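Side-chain contacts in farnesyltransferase, putative (Trypanosoma cruzi, PDB 3WCA), which probably catalyses the condensation of two farnesyl diphosphate molecules to squalene, the first committed step toward sterols, using magnesium and NADPH or NADH: residues Leu85-Phe88 with His89-His93; Arg113-His116 with Val117-Ala120; Asn297-Val300 with Phe301-Lys304; Tyr347-Ile350 with Glu351-Val354. The protein carries 1 engineered substitution. All blocks are in the same frame, centred on the assembly; numbering follows the deposited sequence.

Contact 1: residues Leu85-Phe88 with His89-His93; sequences LPKF and HEHLH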
loop_
_atom_site.group_PDB
_atom_site.type_symbol
_atom_site.label_atom_id
_atom_site.label_comp_id
_atom_site.label_asym_id
_atom_site.label_seq_id
_atom_site.Cartn_x
_atom_site.Cartn_y
_atom_site.Cartn_z
ATOM N N LEU A 85 -3.290 -19.428 7.759
ATOM C CA LEU A 85 -2.634 -18.615 6.736
ATOM C C LEU A 85 -1.772 -19.323 5.686
ATOM O O LEU A 85 -2.046 -19.215 4.490
ATOM C CB LEU A 85 -1.820 -17.501 7.407
ATOM C CG LEU A 85 -2.666 -16.418 8.090
ATOM C CD1 LEU A 85 -1.765 -15.415 8.793
ATOM C CD2 LEU A 85 -3.541 -15.716 7.044
ATOM N N PRO A 86 -0.730 -20.062 6.111
ATOM C CA PRO A 86 0.163 -20.770 5.181
ATOM C C PRO A 86 -0.499 -21.606 4.097
ATOM O O PRO A 86 0.080 -21.816 3.032
ATOM C CB PRO A 86 1.028 -21.614 6.112
ATOM C CG PRO A 86 1.117 -20.750 7.334
ATOM C CD PRO A 86 -0.327 -20.322 7.503
ATOM N N LYS A 87 -1.700 -22.096 4.356
ATOM C CA LYS A 87 -2.378 -22.894 3.348
ATOM C C LYS A 87 -3.562 -22.150 2.745
ATOM O O LYS A 87 -4.448 -22.750 2.140
ATOM C CB LYS A 87 -2.830 -24.241 3.937
ATOM C CG LYS A 87 -3.646 -24.160 5.221
ATOM C CD LYS A 87 -4.172 -25.547 5.599
ATOM C CE LYS A 87 -5.144 -25.494 6.772
ATOM N NZ LYS A 87 -4.462 -25.301 8.078
ATOM N N PHE A 88 -3.563 -20.831 2.893
ATOM C CA PHE A 88 -4.648 -20.043 2.355
ATOM C C PHE A 88 -4.671 -20.161 0.848
ATOM O O PHE A 88 -5.731 -20.298 0.254
ATOM C CB PHE A 88 -4.503 -18.577 2.738
ATOM C CG PHE A 88 -5.806 -17.844 2.782
ATOM C CD1 PHE A 88 -6.635 -17.951 3.897
ATOM C CD2 PHE A 88 -6.214 -17.056 1.711
ATOM C CE1 PHE A 88 -7.854 -17.276 3.945
ATOM C CE2 PHE A 88 -7.429 -16.379 1.749
ATOM C CZ PHE A 88 -8.252 -16.490 2.871
ATOM N N HIS A 89 -3.496 -20.117 0.233
ATOM C CA HIS A 89 -3.398 -20.217 -1.218
ATOM C C HIS A 89 -3.945 -21.541 -1.755
ATOM O O HIS A 89 -4.414 -21.606 -2.891
ATOM C CB HIS A 89 -1.945 -20.046 -1.669
ATOM C CG HIS A 89 -1.083 -21.243 -1.411
ATOM N ND1 HIS A 89 -0.863 -21.747 -0.146
ATOM C CD2 HIS A 89 -0.379 -22.033 -2.257
ATOM C CE1 HIS A 89 -0.062 -22.795 -0.225
ATOM N NE2 HIS A 89 0.247 -22.988 -1.495
ATOM N N GLU A 90 -3.891 -22.595 -0.946
ATOM C CA GLU A 90 -4.394 -23.894 -1.385
ATOM C C GLU A 90 -5.903 -23.877 -1.591
ATOM O O GLU A 90 -6.421 -24.591 -2.446
ATOM C CB GLU A 90 -4.008 -24.991 -0.380
ATOM C CG GLU A 90 -2.501 -25.256 -0.343
ATOM C CD GLU A 90 -2.081 -26.287 0.694
ATOM O OE1 GLU A 90 -0.855 -26.441 0.909
ATOM O OE2 GLU A 90 -2.967 -26.940 1.288
ATOM N N HIS A 91 -6.604 -23.046 -0.826
ATOM C CA HIS A 91 -8.055 -22.956 -0.937
ATOM C C HIS A 91 -8.535 -22.349 -2.257
ATOM O O HIS A 91 -9.710 -22.464 -2.611
ATOM C CB HIS A 91 -8.616 -22.150 0.229
ATOM C CG HIS A 91 -8.163 -22.639 1.568
ATOM N ND1 HIS A 91 -8.118 -23.977 1.892
ATOM C CD2 HIS A 91 -7.749 -21.970 2.670
ATOM C CE1 HIS A 91 -7.695 -24.112 3.136
ATOM N NE2 HIS A 91 -7.464 -22.910 3.630
ATOM N N LEU A 92 -7.632 -21.699 -2.981
ATOM C CA LEU A 92 -7.981 -21.089 -4.261
ATOM C C LEU A 92 -8.583 -22.101 -5.238
ATOM O O LEU A 92 -9.349 -21.734 -6.131
ATOM C CB LEU A 92 -6.738 -20.446 -4.891
ATOM C CG LEU A 92 -6.484 -18.947 -4.695
ATOM C CD1 LEU A 92 -7.264 -18.404 -3.497
ATOM C CD2 LEU A 92 -4.991 -18.727 -4.526
ATOM N N HIS A 93 -8.236 -23.372 -5.060
ATOM C CA HIS A 93 -8.726 -24.433 -5.930
ATOM C C HIS A 93 -9.821 -25.272 -5.271
ATOM O O HIS A 93 -10.161 -26.347 -5.756
ATOM C CB HIS A 93 -7.565 -25.343 -6.337
ATOM C CG HIS A 93 -6.456 -24.630 -7.047
ATOM N ND1 HIS A 93 -6.614 -24.061 -8.294
ATOM C CD2 HIS A 93 -5.174 -24.387 -6.683
ATOM C CE1 HIS A 93 -5.478 -23.498 -8.667
ATOM N NE2 HIS A 93 -4.589 -23.682 -7.707
HETATM O O HOH W 1 -1.327 -19.169 1.517
#
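The backbone oxygen of Lys87 rests on the imidazole of His91, 3.3 Å above the ring plane and over its centre. The nearest ring atom, His91 NE2, is 3.4 Å from Lys87 O, but the angle there is poor for a hydrogen bond, and the carbonyl meets a ring face. CG of His91 stands beside its own backbone N (chi1 -52°), which swings the ring back over the preceding turn.

Hydrogen bonds between main-chain atoms close that turn. His91 N donates to Phe88 O at 3.1 Å, and Glu90 N makes a weak bond to Lys87 O; both span three residues, as in a short helical turn without the regular i to i+4 pattern. A water extends the scheme: it donates to Leu85 O and accepts from His89 N at 2.7 Å.

Side-chain packing is lighter. Lys87 CB lies 3.8 Å from Glu90 OE2, but the ammonium end of the lysine turns back to Arg83 O. Phe88 CD1 approaches His91 CD2 at 4.3 Å, and both rings also meet Trp97, which stacks on His91 and stands steeply against Phe88. Phe88 further packs on Ala66 and Leu67 of helix 51-72, its side chain about 9 Å from that of the magnesium ligand Asp68.

The chemistry is that of an irregular turn in the loop after helix 78-84: Lys87 O serves a weak bond and a ring face together, and its partial negative charge would probably favour any positive charge on His91.

Contact 2: residues Arg113-His116 with Val117-Ala120; sequences RYTH and VTRA
Val117, in helix 115-122, meets Tyr114, with Val117 CB 4.3 Å above the phenol plane, displaced toward the ring's rim. Main-chain Val117 N adds only a weak bond to Tyr114 O.

Thr118 comes next and divides its work between two branches. Its methyl CG2 reaches Tyr114 CE2 at 3.6 Å, the two side chains crossing at about a right angle. Its hydroxyl, held between backbone N and carbonyl carbon (chi1 56°), folds back to donate from OG1 to Thr115 O at 2.9 Å.

The same oxygen accepts from Arg119 N, also at 2.9 Å and almost in line with the carbonyl bond. Arg119 then runs out extended past Thr115, whose CG2 touches Arg119 NE at 3.3 Å, in the guanidinium plane at its edge.

Ala120 completes the turn by donating from its N to His116 O at 3.1 Å, while its methyl packs against Ile59 of helix 51-72 and the ring of His116 stacks on Phe30.

Thr115 O is thus gripped by two donors, one from the main chain and one from a side chain. Arg119 NE, by contrast, is buried by the contact without a hydrogen-bond partner; it has a long, weak ion pair with Asp27.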
loop_
_atom_site.group_PDB
_atom_site.type_symbol
_atom_site.label_atom_id
_atom_site.label_comp_id
_atom_site.label_asym_id
_atom_site.label_seq_id
_atom_site.Cartn_x
_atom_site.Cartn_y
_atom_site.Cartn_z
ATOM N N ARG A 113 -18.624 -16.030 2.424
ATOM C CA ARG A 113 -19.092 -16.302 1.073
ATOM C C ARG A 113 -17.894 -16.291 0.134
ATOM O O ARG A 113 -17.999 -15.892 -1.025
ATOM C CB ARG A 113 -20.110 -15.243 0.643
ATOM C CG ARG A 113 -21.382 -15.247 1.475
ATOM C CD ARG A 113 -22.349 -14.161 1.022
ATOM N NE ARG A 113 -22.911 -14.406 -0.306
ATOM C CZ ARG A 113 -23.575 -13.492 -1.009
ATOM N NH1 ARG A 113 -23.754 -12.277 -0.511
ATOM N NH2 ARG A 113 -24.062 -13.792 -2.207
ATOM N N TYR A 114 -16.759 -16.752 0.647
ATOM C CA TYR A 114 -15.514 -16.796 -0.114
ATOM C C TYR A 114 -15.614 -17.672 -1.362
ATOM O O TYR A 114 -14.705 -17.691 -2.195
ATOM C CB TYR A 114 -14.386 -17.303 0.785
ATOM C CG TYR A 114 -12.995 -17.052 0.243
ATOM C CD1 TYR A 114 -12.445 -15.767 0.245
ATOM C CD2 TYR A 114 -12.218 -18.101 -0.246
ATOM C CE1 TYR A 114 -11.155 -15.536 -0.220
ATOM C CE2 TYR A 114 -10.927 -17.880 -0.715
ATOM C CZ TYR A 114 -10.401 -16.596 -0.695
ATOM O OH TYR A 114 -9.119 -16.379 -1.126
ATOM N N THR A 115 -16.720 -18.393 -1.496
ATOM C CA THR A 115 -16.911 -19.261 -2.649
ATOM C C THR A 115 -16.916 -18.481 -3.961
ATOM O O THR A 115 -16.354 -18.926 -4.963
ATOM C CB THR A 115 -18.241 -20.024 -2.560
ATOM O OG1 THR A 115 -18.350 -20.647 -1.278
ATOM C CG2 THR A 115 -18.310 -21.091 -3.636
ATOM N N HIS A 116 -17.554 -17.316 -3.958
ATOM C CA HIS A 116 -17.631 -16.514 -5.176
ATOM C C HIS A 116 -16.271 -16.144 -5.727
ATOM O O HIS A 116 -16.088 -16.071 -6.936
ATOM C CB HIS A 116 -18.439 -15.243 -4.937
ATOM C CG HIS A 116 -19.868 -15.497 -4.586
ATOM N ND1 HIS A 116 -20.348 -15.393 -3.299
ATOM C CD2 HIS A 116 -20.920 -15.869 -5.352
ATOM C CE1 HIS A 116 -21.635 -15.691 -3.285
ATOM N NE2 HIS A 116 -22.008 -15.983 -4.519
ATOM N N VAL A 117 -15.318 -15.915 -4.832
ATOM C CA VAL A 117 -13.969 -15.543 -5.232
ATOM C C VAL A 117 -13.232 -16.715 -5.868
ATOM O O VAL A 117 -12.588 -16.564 -6.904
ATOM C CB VAL A 117 -13.143 -15.047 -4.019
ATOM C CG1 VAL A 117 -11.806 -14.513 -4.492
ATOM C CG2 VAL A 117 -13.908 -13.983 -3.270
ATOM N N THR A 118 -13.312 -17.884 -5.242
ATOM C CA THR A 118 -12.628 -19.053 -5.785
ATOM C C THR A 118 -13.241 -19.473 -7.113
ATOM O O THR A 118 -12.528 -19.915 -8.015
ATOM C CB THR A 118 -12.661 -20.230 -4.806
ATOM O OG1 THR A 118 -14.018 -20.526 -4.459
ATOM C CG2 THR A 118 -11.875 -19.888 -3.549
ATOM N N ARG A 119 -14.557 -19.334 -7.247
ATOM C CA ARG A 119 -15.202 -19.695 -8.511
ATOM C C ARG A 119 -14.670 -18.779 -9.600
ATOM O O ARG A 119 -14.189 -19.237 -10.632
ATOM C CB ARG A 119 -16.719 -19.525 -8.439
ATOM C CG ARG A 119 -17.418 -20.401 -7.433
ATOM C CD ARG A 119 -18.901 -20.422 -7.735
ATOM N NE ARG A 119 -19.681 -20.970 -6.635
ATOM C CZ ARG A 119 -20.866 -21.553 -6.787
ATOM N NH1 ARG A 119 -21.401 -21.668 -8.000
ATOM N NH2 ARG A 119 -21.519 -22.009 -5.729
ATOM N N ALA A 120 -14.775 -17.476 -9.358
ATOM C CA ALA A 120 -14.296 -16.479 -10.303
ATOM C C ALA A 120 -12.836 -16.772 -10.619
ATOM O O ALA A 120 -12.387 -16.634 -11.757
ATOM C CB ALA A 120 -14.429 -15.092 -9.699
#

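Contact 3: residues Asn297-Val300 with Phe301-Lys304; sequences NKDV and FHTK
His302 folds back over Asp299, and its course from CB to NE2 traces most of the contact. CB places CG between the backbone N and the carbonyl carbon (chi1 67°), which lays the ring over the Asp299 peptide. CG lies 3.8 Å from Asp299 O, and ND1 is close to the same oxygen, which stands above the middle of the imidazole. CD2 and, more closely, NE2 lie over Asp299 CA, whose hydrogen points at the ring in a CH-pi contact, with CA 4.0 Å from the centroid and 28° off the normal. CE1 faces the carboxylate loosely. At the tip, NE2 donates to Asp299 OD1 at 3.2 Å; the bond is weak and bent, with the two side chains lying alongside each other, pointing the same way, and the carboxylate and ring planes 56° apart.

The main chain sets up this fold-back. Phe301 N donates to Lys298 O, and His302 N to Asp299 O at 3.1 Å, continuing a 3-10 turn. Thr303 N adds a weak bond to Asp299 O, which Thr303 CG2 approaches at 3.4 Å. Upstream, Asn297 OD1 accepts from Asp299 N at 2.9 Å, an Asx turn that opens the 3-10 segment.

The turn bridges helix 274-294 and helix 309-318 in an all-helical fold. Asn297 ND2 ties it back to Leu293 O and Lys298 forms a salt bridge with Glu243. Val300 and Phe301 face inward onto Leu250 of helix 243-258, and the Phe301 ring also meets Phe209 at a steep angle, while His302 and Thr303 stay on the exposed side.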
loop_
_atom_site.group_PDB
_atom_site.type_symbol
_atom_site.label_atom_id
_atom_site.label_comp_id
_atom_site.label_asym_id
_atom_site.label_seq_id
_atom_site.Cartn_x
_atom_site.Cartn_y
_atom_site.Cartn_z
ATOM N N ASN A 297 3.549 18.121 10.076
ATOM C CA ASN A 297 2.184 18.456 10.491
ATOM C C ASN A 297 1.846 17.781 11.806
ATOM O O ASN A 297 1.630 16.575 11.843
ATOM C CB ASN A 297 1.182 18.000 9.419
ATOM C CG ASN A 297 -0.246 18.447 9.716
ATOM O OD1 ASN A 297 -0.544 18.947 10.804
ATOM N ND2 ASN A 297 -1.139 18.261 8.742
ATOM N N LYS A 298 1.769 18.551 12.887
ATOM C CA LYS A 298 1.486 17.943 14.179
ATOM C C LYS A 298 0.057 17.420 14.347
ATOM O O LYS A 298 -0.245 16.717 15.313
ATOM C CB LYS A 298 1.866 18.913 15.317
ATOM C CG LYS A 298 0.740 19.680 15.947
ATOM C CD LYS A 298 0.348 20.886 15.134
ATOM C CE LYS A 298 -0.626 21.744 15.924
ATOM N NZ LYS A 298 -0.028 22.183 17.213
ATOM N N ASP A 299 -0.812 17.736 13.396
ATOM C CA ASP A 299 -2.196 17.275 13.447
ATOM C C ASP A 299 -2.233 15.769 13.265
ATOM O O ASP A 299 -3.187 15.106 13.658
ATOM C CB ASP A 299 -3.038 17.932 12.346
ATOM C CG ASP A 299 -3.310 19.406 12.610
ATOM O OD1 ASP A 299 -3.264 19.808 13.788
ATOM O OD2 ASP A 299 -3.590 20.155 11.644
ATOM N N VAL A 300 -1.186 15.237 12.654
ATOM C CA VAL A 300 -1.071 13.805 12.417
ATOM C C VAL A 300 -1.203 13.006 13.717
ATOM O O VAL A 300 -1.620 11.846 13.707
ATOM C CB VAL A 300 0.307 13.487 11.755
ATOM C CG1 VAL A 300 0.588 11.997 11.781
ATOM C CG2 VAL A 300 0.324 14.014 10.316
ATOM N N PHE A 301 -0.874 13.629 14.844
ATOM C CA PHE A 301 -0.923 12.912 16.105
ATOM C C PHE A 301 -2.234 12.946 16.873
ATOM O O PHE A 301 -2.291 12.500 18.017
ATOM C CB PHE A 301 0.251 13.352 16.977
ATOM C CG PHE A 301 1.590 12.987 16.388
ATOM C CD1 PHE A 301 2.015 11.669 16.370
ATOM C CD2 PHE A 301 2.389 13.952 15.783
ATOM C CE1 PHE A 301 3.220 11.318 15.752
ATOM C CE2 PHE A 301 3.595 13.606 15.163
ATOM C CZ PHE A 301 4.005 12.289 15.148
ATOM N N HIS A 302 -3.289 13.446 16.240
ATOM C CA HIS A 302 -4.598 13.467 16.879
ATOM C C HIS A 302 -5.764 13.336 15.883
ATOM O O HIS A 302 -6.926 13.411 16.270
ATOM C CB HIS A 302 -4.761 14.724 17.743
ATOM C CG HIS A 302 -4.816 16.000 16.963
ATOM N ND1 HIS A 302 -5.810 16.270 16.046
ATOM C CD2 HIS A 302 -4.023 17.097 16.992
ATOM C CE1 HIS A 302 -5.627 17.480 15.546
ATOM N NE2 HIS A 302 -4.550 18.003 16.105
ATOM N N THR A 303 -5.455 13.126 14.607
ATOM C CA THR A 303 -6.499 12.962 13.602
ATOM C C THR A 303 -5.934 12.496 12.267
ATOM O O THR A 303 -4.718 12.500 12.067
ATOM C CB THR A 303 -7.249 14.271 13.347
ATOM O OG1 THR A 303 -8.446 13.991 12.608
ATOM C CG2 THR A 303 -6.391 15.214 12.539
ATOM N N LYS A 304 -6.818 12.106 11.347
ATOM C CA LYS A 304 -6.375 11.666 10.030
ATOM C C LYS A 304 -6.297 12.840 9.074
ATOM O O LYS A 304 -7.292 13.514 8.828
ATOM C CB LYS A 304 -7.320 10.634 9.417
ATOM C CG LYS A 304 -6.773 10.096 8.094
ATOM C CD LYS A 304 -7.818 9.456 7.216
ATOM C CE LYS A 304 -8.352 8.174 7.798
ATOM N NZ LYS A 304 -9.291 7.547 6.822
#

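Contact 4: residues Tyr347-Ile350 with Glu351-Val354; sequences YDRI and EHLV
Tyr347 and Glu351 meet one helical turn apart, where Glu351 OE2 hangs 3.7 Å above the phenol plane, toward the rim rather than the centre. Its nearest ring atoms are CE2 and CZ of Tyr347, and the carboxylate is inclined 52° to the ring. Both side chains leave with CG anti to the backbone N (Tyr347 chi1 -171°), which brings them round the same side of the helix.

A second pair joins Arg349 and His352, but the precise place of this imidazole is doubtful, since its CD2 lies implausibly near Arg349 O. As modelled, the ring stands steeply against the guanidinium group, near one of its faces, and makes no hydrogen bond to it. Leu353 CD1 lies 3.7 Å from Arg349 NE. On the buried side, Ile350 CG2 and Val354 CG2 meet at 3.8 Å.

Behind these contacts stands the main chain. Glu351 N donates to Tyr347 O at 3.2 Å, and Val354 N to Ile350 O at 2.8 Å. Farther out, helix 243-258 receives Ile350 and Leu353 on Ala255, with Leu258 also under Leu353, and helix 322-338 presents Thr333 and Ala337 to Val354.

This stretch of helix 347-362 is amphipathic: the aliphatic residues make much of its packing on neighbouring helices, with Tyr347 resting on the loop residues Met340 and Ala342. The polar groups contribute little directed bonding, for the carboxylate of Glu351 over the aromatic face of Tyr347 is probably not attractive.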
loop_
_atom_site.group_PDB
_atom_site.type_symbol
_atom_site.label_atom_id
_atom_site.label_comp_id
_atom_site.label_asym_id
_atom_site.label_seq_id
_atom_site.Cartn_x
_atom_site.Cartn_y
_atom_site.Cartn_z
ATOM N N TYR A 347 15.719 19.408 7.709
ATOM C CA TYR A 347 16.003 20.274 6.564
ATOM C C TYR A 347 17.135 19.761 5.682
ATOM O O TYR A 347 17.068 19.848 4.456
ATOM C CB TYR A 347 16.335 21.691 7.039
ATOM C CG TYR A 347 16.424 22.695 5.910
ATOM C CD1 TYR A 347 15.348 22.892 5.045
ATOM C CD2 TYR A 347 17.581 23.447 5.704
ATOM C CE1 TYR A 347 15.417 23.810 4.002
ATOM C CE2 TYR A 347 17.662 24.373 4.661
ATOM C CZ TYR A 347 16.576 24.546 3.815
ATOM O OH TYR A 347 16.647 25.452 2.782
ATOM N N ASP A 348 18.175 19.232 6.315
ATOM C CA ASP A 348 19.325 18.694 5.601
ATOM C C ASP A 348 18.970 17.396 4.885
ATOM O O ASP A 348 19.148 17.270 3.672
ATOM C CB ASP A 348 20.476 18.436 6.583
ATOM C CG ASP A 348 21.225 19.700 6.953
ATOM O OD1 ASP A 348 20.570 20.740 7.186
ATOM O OD2 ASP A 348 22.471 19.647 7.018
ATOM N N ARG A 349 18.467 16.435 5.654
ATOM C CA ARG A 349 18.099 15.132 5.122
ATOM C C ARG A 349 16.940 15.199 4.130
ATOM O O ARG A 349 16.894 14.434 3.168
ATOM C CB ARG A 349 17.742 14.180 6.271
ATOM C CG ARG A 349 17.408 12.762 5.824
ATOM C CD ARG A 349 18.643 12.008 5.353
ATOM N NE ARG A 349 18.301 10.922 4.436
ATOM C CZ ARG A 349 19.181 10.059 3.937
ATOM N NH1 ARG A 349 20.463 10.148 4.271
ATOM N NH2 ARG A 349 18.783 9.119 3.090
ATOM N N ILE A 350 16.004 16.112 4.350
ATOM C CA ILE A 350 14.868 16.214 3.446
ATOM C C ILE A 350 15.245 16.867 2.129
ATOM O O ILE A 350 14.777 16.452 1.070
ATOM C CB ILE A 350 13.709 17.009 4.093
ATOM C CG1 ILE A 350 13.152 16.227 5.284
ATOM C CG2 ILE A 350 12.613 17.279 3.074
ATOM C CD1 ILE A 350 12.578 14.868 4.921
ATOM N N GLU A 351 16.108 17.875 2.193
ATOM C CA GLU A 351 16.509 18.596 0.997
ATOM C C GLU A 351 17.115 17.750 -0.117
ATOM O O GLU A 351 16.703 17.872 -1.268
ATOM C CB GLU A 351 17.461 19.743 1.355
ATOM C CG GLU A 351 17.898 20.556 0.142
ATOM C CD GLU A 351 18.584 21.860 0.506
ATOM O OE1 GLU A 351 19.036 22.568 -0.423
ATOM O OE2 GLU A 351 18.668 22.180 1.713
ATOM N N HIS A 352 18.089 16.900 0.198
ATOM C CA HIS A 352 18.690 16.084 -0.854
ATOM C C HIS A 352 17.705 15.032 -1.338
ATOM O O HIS A 352 17.780 14.588 -2.480
ATOM C CB HIS A 352 19.975 15.404 -0.374
ATOM C CG HIS A 352 19.743 14.224 0.513
ATOM N ND1 HIS A 352 20.106 12.942 0.157
ATOM C CD2 HIS A 352 19.171 14.127 1.736
ATOM C CE1 HIS A 352 19.766 12.107 1.123
ATOM N NE2 HIS A 352 19.196 12.800 2.093
ATOM N N LEU A 353 16.783 14.628 -0.475
ATOM C CA LEU A 353 15.789 13.640 -0.869
ATOM C C LEU A 353 14.795 14.271 -1.837
ATOM O O LEU A 353 14.334 13.617 -2.771
ATOM C CB LEU A 353 15.070 13.095 0.359
ATOM C CG LEU A 353 15.931 12.154 1.203
ATOM C CD1 LEU A 353 15.268 11.910 2.538
ATOM C CD2 LEU A 353 16.132 10.855 0.452
ATOM N N VAL A 354 14.473 15.542 -1.609
ATOM C CA VAL A 354 13.556 16.257 -2.483
ATOM C C VAL A 354 14.242 16.456 -3.827
ATOM O O VAL A 354 13.636 16.238 -4.881
ATOM C CB VAL A 354 13.163 17.641 -1.898
ATOM C CG1 VAL A 354 12.493 18.488 -2.969
ATOM C CG2 VAL A 354 12.210 17.461 -0.731
#

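Overall arrangement
All four contacts are local turns at the periphery of the helical fold. Contact 2 is the most buried, with four of its seven touching residues inside, and contact 3 the most exposed, with three of six at the surface. Contacts 1 and 2 touch, Phe88 CE2 lying 3.3 Å from Tyr114 OH; both pack on helix 51-72, which carries the magnesium ligands, and Trp97 meets rings from each. Contacts 3 and 4, across the chain's centre, do not touch but both lean on helix 243-258. Rings and carbonyls dominate contact 1, a doubly bonded carbonyl contact 2, backbone bonds and an Asx turn plus a weak aspartate-histidine bond contact 3, and aliphatic packing contact 4.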